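Local coordinates for particle-associated lyase (Acinetobacter bacteriophage AP22, PDB 4Y9V), which probably cleaves the capsular polysaccharide of Acinetobacter baumannii, as a trimeric phage tailspike lyase that binds the capsule saccharide, at residues 350-362 against 375-389. Sequence-based numbering, arbitrary orientation. Where two conformers were deposited one is given.
Sequences TNYATFGAGDNEY and CVLIAEPRGGEFKLT. Unlike the reference sequence in segment 375-389: Glu-380 (reference Lys). With EDO (1,2-ethanediol), chain D.
Val-376 presses CG1 against CD1 of Phe-355 at 3.4 Å; chi1 of 180° turns this branch to the ring. Next, Leu-377 N donates to Ala-353 O, and CB of Leu-377 lies 3.4 Å from OH of Tyr-352. Ile-378 then adds CG1 beside the Phe-355 ring. At the turn a water links Glu-380 N to Gly-356 O; the Glu-380 carboxylate points elsewhere, to Arg-166 and Tyr-169, both of the glycan pocket. Ala-357 O receives two N-H groups, Arg-382 N at 2.8 Å, in the carbonyl plane on a lone pair, and Gly-383 N. Glu-385 N meets Asp-359 OD1 from above the carboxylate plane, along a nearly straight bond (174°). Phe-386 turns its edge to the face of Phe-355, planes at 72°, while Gly-358 CA sits over a face of the Phe-386 ring, 3.9 Å from its centroid. Lys-387 N donates to Asn-360 O, and Lys-387 O accepts from Tyr-362 N; Lys-387 NZ reaches Glu-361 OE1 through a water and bonds to Asn-390 of the second subunit. Leu-388 CD2 closes on Phe-355 CE1, and Thr-389 OG1 donates to Glu-361 OE2 at 2.7 Å. Parallel strands stacked in register around an apolar interior, to which Phe-355 contributes here, are the hallmark of the pectin lyase-like right-handed beta-helix.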
loop_
_atom_site.group_PDB
_atom_site.type_symbol
_atom_site.label_atom_id
_atom_site.label_comp_id
_atom_site.label_asym_id
_atom_site.label_seq_id
_atom_site.Cartn_x
_atom_site.Cartn_y
_atom_site.Cartn_z
ATOM N N THR A 350 2.893 -13.876 -8.357
ATOM C CA THR A 350 3.794 -15.021 -8.233
ATOM C C THR A 350 2.977 -16.287 -8.352
ATOM O O THR A 350 1.816 -16.354 -7.948
ATOM C CB THR A 350 4.559 -14.977 -6.893
ATOM O OG1 THR A 350 5.404 -16.133 -6.796
ATOM C CG2 THR A 350 3.683 -14.833 -5.684
ATOM N N ASN A 351 3.619 -17.340 -8.871
ATOM C CA ASN A 351 3.143 -18.713 -8.640
ATOM C C ASN A 351 3.814 -19.202 -7.356
ATOM O O ASN A 351 5.046 -19.277 -7.296
ATOM C CB ASN A 351 3.426 -19.652 -9.805
ATOM C CG ASN A 351 4.884 -19.782 -10.200
ATOM O OD1 ASN A 351 5.507 -18.791 -10.598
ATOM N ND2 ASN A 351 5.421 -20.969 -10.120
ATOM N N TYR A 352 2.983 -19.482 -6.348
ATOM C CA TYR A 352 3.416 -19.963 -5.038
ATOM C C TYR A 352 4.206 -18.870 -4.307
ATOM O O TYR A 352 4.510 -17.811 -4.830
ATOM C CB TYR A 352 4.158 -21.299 -5.143
ATOM C CG TYR A 352 4.214 -22.202 -3.941
ATOM C CD1 TYR A 352 3.054 -22.587 -3.271
ATOM C CD2 TYR A 352 5.405 -22.772 -3.514
ATOM C CE1 TYR A 352 3.075 -23.487 -2.203
ATOM C CE2 TYR A 352 5.439 -23.697 -2.496
ATOM C CZ TYR A 352 4.287 -24.062 -1.847
ATOM O OH TYR A 352 4.363 -25.020 -0.859
ATOM N N ALA A 353 4.545 -19.146 -3.049
ATOM C CA ALA A 353 5.213 -18.134 -2.223
ATOM C C ALA A 353 5.836 -18.825 -1.023
ATOM O O ALA A 353 5.171 -19.644 -0.385
ATOM C CB ALA A 353 4.213 -17.084 -1.749
ATOM N N THR A 354 7.064 -18.456 -0.685
ATOM C CA THR A 354 7.712 -18.876 0.542
ATOM C C THR A 354 7.837 -17.679 1.488
ATOM O O THR A 354 8.002 -16.532 1.056
ATOM C CB THR A 354 9.081 -19.521 0.266
ATOM O OG1 THR A 354 9.839 -18.566 -0.442
ATOM C CG2 THR A 354 8.965 -20.834 -0.489
ATOM N N PHE A 355 7.729 -17.941 2.791
ATOM C CA PHE A 355 7.428 -16.844 3.744
ATOM C C PHE A 355 8.532 -16.480 4.718
ATOM O O PHE A 355 8.324 -15.617 5.563
ATOM C CB PHE A 355 6.127 -17.143 4.503
ATOM C CG PHE A 355 5.145 -16.017 4.606
ATOM C CD1 PHE A 355 3.806 -16.320 4.862
ATOM C CD2 PHE A 355 5.498 -14.669 4.505
ATOM C CE1 PHE A 355 2.859 -15.311 5.011
ATOM C CE2 PHE A 355 4.559 -13.679 4.636
ATOM C CZ PHE A 355 3.238 -13.982 4.900
ATOM N N GLY A 356 9.701 -17.115 4.612
ATOM C CA GLY A 356 10.833 -16.697 5.399
ATOM C C GLY A 356 10.685 -16.934 6.892
ATOM O O GLY A 356 9.945 -17.774 7.372
ATOM N N ALA A 357 11.492 -16.169 7.657
ATOM C CA ALA A 357 11.632 -16.391 9.079
ATOM C C ALA A 357 10.451 -15.873 9.906
ATOM O O ALA A 357 10.100 -16.484 10.922
ATOM C CB ALA A 357 12.893 -15.702 9.586
ATOM N N GLY A 358 9.880 -14.740 9.484
ATOM C CA GLY A 358 8.820 -14.058 10.207
ATOM C C GLY A 358 8.966 -12.549 10.100
ATOM O O GLY A 358 9.944 -12.009 9.592
ATOM N N ASP A 359 7.930 -11.867 10.627
ATOM C CA ASP A 359 7.765 -10.438 10.419
ATOM C C ASP A 359 7.868 -10.067 8.955
ATOM O O ASP A 359 8.508 -9.095 8.559
ATOM C CB ASP A 359 8.690 -9.621 11.322
ATOM C CG ASP A 359 8.304 -9.749 12.798
ATOM O OD1 ASP A 359 7.127 -10.034 13.117
ATOM O OD2 ASP A 359 9.199 -9.479 13.605
ATOM N N ASN A 360 7.177 -10.873 8.116
ATOM C CA ASN A 360 7.169 -10.730 6.670
ATOM C C ASN A 360 5.735 -10.573 6.182
ATOM O O ASN A 360 4.788 -10.912 6.895
ATOM C CB ASN A 360 7.828 -11.933 5.997
ATOM C CG ASN A 360 9.316 -12.023 6.284
ATOM O OD1 ASN A 360 10.012 -11.001 6.364
ATOM N ND2 ASN A 360 9.817 -13.243 6.445
ATOM N N GLU A 361 5.593 -10.104 4.940
ATOM C CA GLU A 361 4.259 -9.842 4.386
ATOM C C GLU A 361 4.217 -10.082 2.890
ATOM O O GLU A 361 5.151 -9.734 2.162
ATOM C CB GLU A 361 3.861 -8.382 4.689
ATOM C CG GLU A 361 2.478 -7.963 4.201
ATOM C CD GLU A 361 2.000 -6.632 4.774
ATOM O OE1 GLU A 361 2.867 -5.784 5.092
ATOM O OE2 GLU A 361 0.776 -6.439 4.865
ATOM N N TYR A 362 3.100 -10.650 2.442
ATOM C CA TYR A 362 2.634 -10.527 1.055
ATOM C C TYR A 362 1.341 -9.714 1.116
ATOM O O TYR A 362 0.409 -10.121 1.837
ATOM C CB TYR A 362 2.351 -11.865 0.357
ATOM C CG TYR A 362 3.596 -12.675 0.049
ATOM C CD1 TYR A 362 4.220 -13.453 1.013
ATOM C CD2 TYR A 362 4.154 -12.640 -1.214
ATOM C CE1 TYR A 362 5.355 -14.180 0.720
ATOM C CE2 TYR A 362 5.293 -13.373 -1.523
ATOM C CZ TYR A 362 5.915 -14.137 -0.538
ATOM O OH TYR A 362 7.032 -14.825 -0.898
ATOM N N CYS A 375 -0.930 -22.159 -1.770
ATOM C CA CYS A 375 -0.412 -20.905 -2.274
ATOM C C CYS A 375 0.788 -20.356 -1.528
ATOM O O CYS A 375 1.654 -19.731 -2.151
ATOM C CB CYS A 375 -1.507 -19.838 -2.263
ATOM S SG CYS A 375 -2.775 -20.061 -3.564
ATOM N N VAL A 376 0.825 -20.495 -0.191
ATOM C CA VAL A 376 1.826 -19.867 0.632
ATOM C C VAL A 376 2.385 -20.906 1.601
ATOM O O VAL A 376 1.593 -21.582 2.290
ATOM C CB VAL A 376 1.224 -18.680 1.446
ATOM C CG1 VAL A 376 2.282 -18.028 2.318
ATOM C CG2 VAL A 376 0.604 -17.645 0.515
ATOM N N LEU A 377 3.697 -21.016 1.655
ATOM C CA LEU A 377 4.392 -21.992 2.486
ATOM C C LEU A 377 5.259 -21.302 3.526
ATOM O O LEU A 377 6.063 -20.424 3.200
ATOM C CB LEU A 377 5.283 -22.861 1.609
ATOM C CG LEU A 377 6.032 -23.993 2.350
ATOM C CD1 LEU A 377 5.086 -25.033 2.875
ATOM C CD2 LEU A 377 7.060 -24.592 1.394
ATOM N N ILE A 378 5.113 -21.737 4.776
ATOM C CA ILE A 378 5.959 -21.345 5.901
ATOM C C ILE A 378 6.759 -22.598 6.293
ATOM O O ILE A 378 6.276 -23.444 7.014
ATOM C CB ILE A 378 5.121 -20.794 7.059
ATOM C CG1 ILE A 378 4.230 -19.657 6.679
ATOM C CG2 ILE A 378 6.038 -20.407 8.216
ATOM C CD1 ILE A 378 3.202 -19.250 7.714
ATOM N N ALA A 379 7.955 -22.748 5.746
ATOM C CA ALA A 379 8.749 -23.959 5.912
ATOM C C ALA A 379 10.014 -23.772 6.716
ATOM O O ALA A 379 10.591 -24.799 7.112
ATOM C CB ALA A 379 9.216 -24.462 4.552
ATOM N N GLU A 380 10.446 -22.541 7.008
ATOM C CA GLU A 380 11.584 -22.318 7.909
ATOM C C GLU A 380 11.199 -21.254 8.952
ATOM O O GLU A 380 11.887 -20.238 9.089
ATOM C CB GLU A 380 12.855 -21.935 7.136
ATOM C CG GLU A 380 13.350 -23.044 6.218
ATOM C CD GLU A 380 14.722 -22.773 5.592
ATOM O OE1 GLU A 380 14.986 -21.630 5.184
ATOM O OE2 GLU A 380 15.537 -23.720 5.524
ATOM N N PRO A 381 10.091 -21.436 9.689
ATOM C CA PRO A 381 9.665 -20.376 10.583
ATOM C C PRO A 381 10.556 -20.209 11.808
ATOM O O PRO A 381 10.904 -21.170 12.489
ATOM C CB PRO A 381 8.258 -20.823 11.041
ATOM C CG PRO A 381 8.278 -22.327 10.878
ATOM C CD PRO A 381 9.153 -22.561 9.657
ATOM N N ARG A 382 10.849 -18.957 12.121
ATOM C CA ARG A 382 11.570 -18.559 13.333
ATOM C C ARG A 382 10.658 -17.939 14.364
ATOM O O ARG A 382 10.811 -18.184 15.579
ATOM C CB ARG A 382 12.705 -17.613 12.937
ATOM C CG ARG A 382 13.550 -17.133 14.093
ATOM C CD ARG A 382 14.685 -16.263 13.557
ATOM N NE ARG A 382 15.542 -15.713 14.581
ATOM C CZ ARG A 382 15.367 -14.598 15.172
ATOM N NH1 ARG A 382 14.249 -13.872 14.979
ATOM N NH2 ARG A 382 16.241 -14.179 16.048
ATOM N N GLY A 383 9.704 -17.119 13.930
ATOM C CA GLY A 383 8.781 -16.482 14.829
ATOM C C GLY A 383 8.437 -15.087 14.329
ATOM O O GLY A 383 9.087 -14.564 13.425
ATOM N N GLY A 384 7.439 -14.495 14.932
ATOM C CA GLY A 384 6.920 -13.215 14.510
ATOM C C GLY A 384 5.680 -13.372 13.649
ATOM O O GLY A 384 5.037 -14.421 13.641
ATOM N N GLU A 385 5.343 -12.283 12.938
ATOM C CA GLU A 385 4.106 -12.220 12.179
ATOM C C GLU A 385 4.328 -12.603 10.719
ATOM O O GLU A 385 5.321 -12.245 10.093
ATOM C CB GLU A 385 3.490 -10.813 12.184
ATOM C CG GLU A 385 2.994 -10.379 13.531
ATOM C CD GLU A 385 2.153 -9.122 13.622
ATOM O OE1 GLU A 385 2.307 -8.239 12.786
ATOM O OE2 GLU A 385 1.281 -9.091 14.529
ATOM N N PHE A 386 3.354 -13.309 10.192
ATOM C CA PHE A 386 3.289 -13.680 8.778
ATOM C C PHE A 386 1.992 -13.047 8.243
ATOM O O PHE A 386 0.906 -13.573 8.505
ATOM C CB PHE A 386 3.317 -15.169 8.615
ATOM C CG PHE A 386 4.622 -15.784 9.048
ATOM C CD1 PHE A 386 4.844 -16.179 10.377
ATOM C CD2 PHE A 386 5.647 -15.990 8.141
ATOM C CE1 PHE A 386 6.036 -16.751 10.727
ATOM C CE2 PHE A 386 6.849 -16.569 8.494
ATOM C CZ PHE A 386 7.048 -16.965 9.789
ATOM N N LYS A 387 2.122 -11.906 7.596
ATOM C CA LYS A 387 0.975 -11.077 7.232
ATOM C C LYS A 387 0.597 -11.305 5.771
ATOM O O LYS A 387 1.440 -11.194 4.873
ATOM C CB LYS A 387 1.296 -9.594 7.426
ATOM C CG LYS A 387 1.570 -9.178 8.848
ATOM C CD LYS A 387 2.043 -7.753 9.032
ATOM C CE LYS A 387 0.997 -6.769 8.788
ATOM N NZ LYS A 387 1.127 -5.352 9.224
ATOM N N LEU A 388 -0.673 -11.605 5.542
ATOM C CA LEU A 388 -1.220 -11.833 4.211
ATOM C C LEU A 388 -2.391 -10.861 4.039
ATOM O O LEU A 388 -3.502 -11.143 4.472
ATOM C CB LEU A 388 -1.664 -13.270 4.068
ATOM C CG LEU A 388 -0.534 -14.301 4.046
ATOM C CD1 LEU A 388 -1.081 -15.696 4.132
ATOM C CD2 LEU A 388 0.330 -14.132 2.787
ATOM N N THR A 389 -2.114 -9.705 3.429
ATOM C CA THR A 389 -3.010 -8.577 3.501
ATOM C C THR A 389 -3.614 -8.314 2.125
ATOM O O THR A 389 -2.915 -7.876 1.199
ATOM C CB THR A 389 -2.282 -7.347 4.025
ATOM O OG1 THR A 389 -1.556 -7.730 5.184
ATOM C CG2 THR A 389 -3.261 -6.228 4.345
HETATM C C1 EDO D . 11.880 -13.391 12.442
HETATM O O1 EDO D . 11.919 -14.404 13.358
HETATM C C2 EDO D . 11.432 -12.085 13.015
HETATM O O2 EDO D . 12.436 -11.547 13.855
HETATM O O HOH W 1 9.486 -20.119 5.916
HETATM O O HOH W 2 5.301 -7.628 13.114
HETATM O O HOH W 3 2.288 -3.952 7.040
#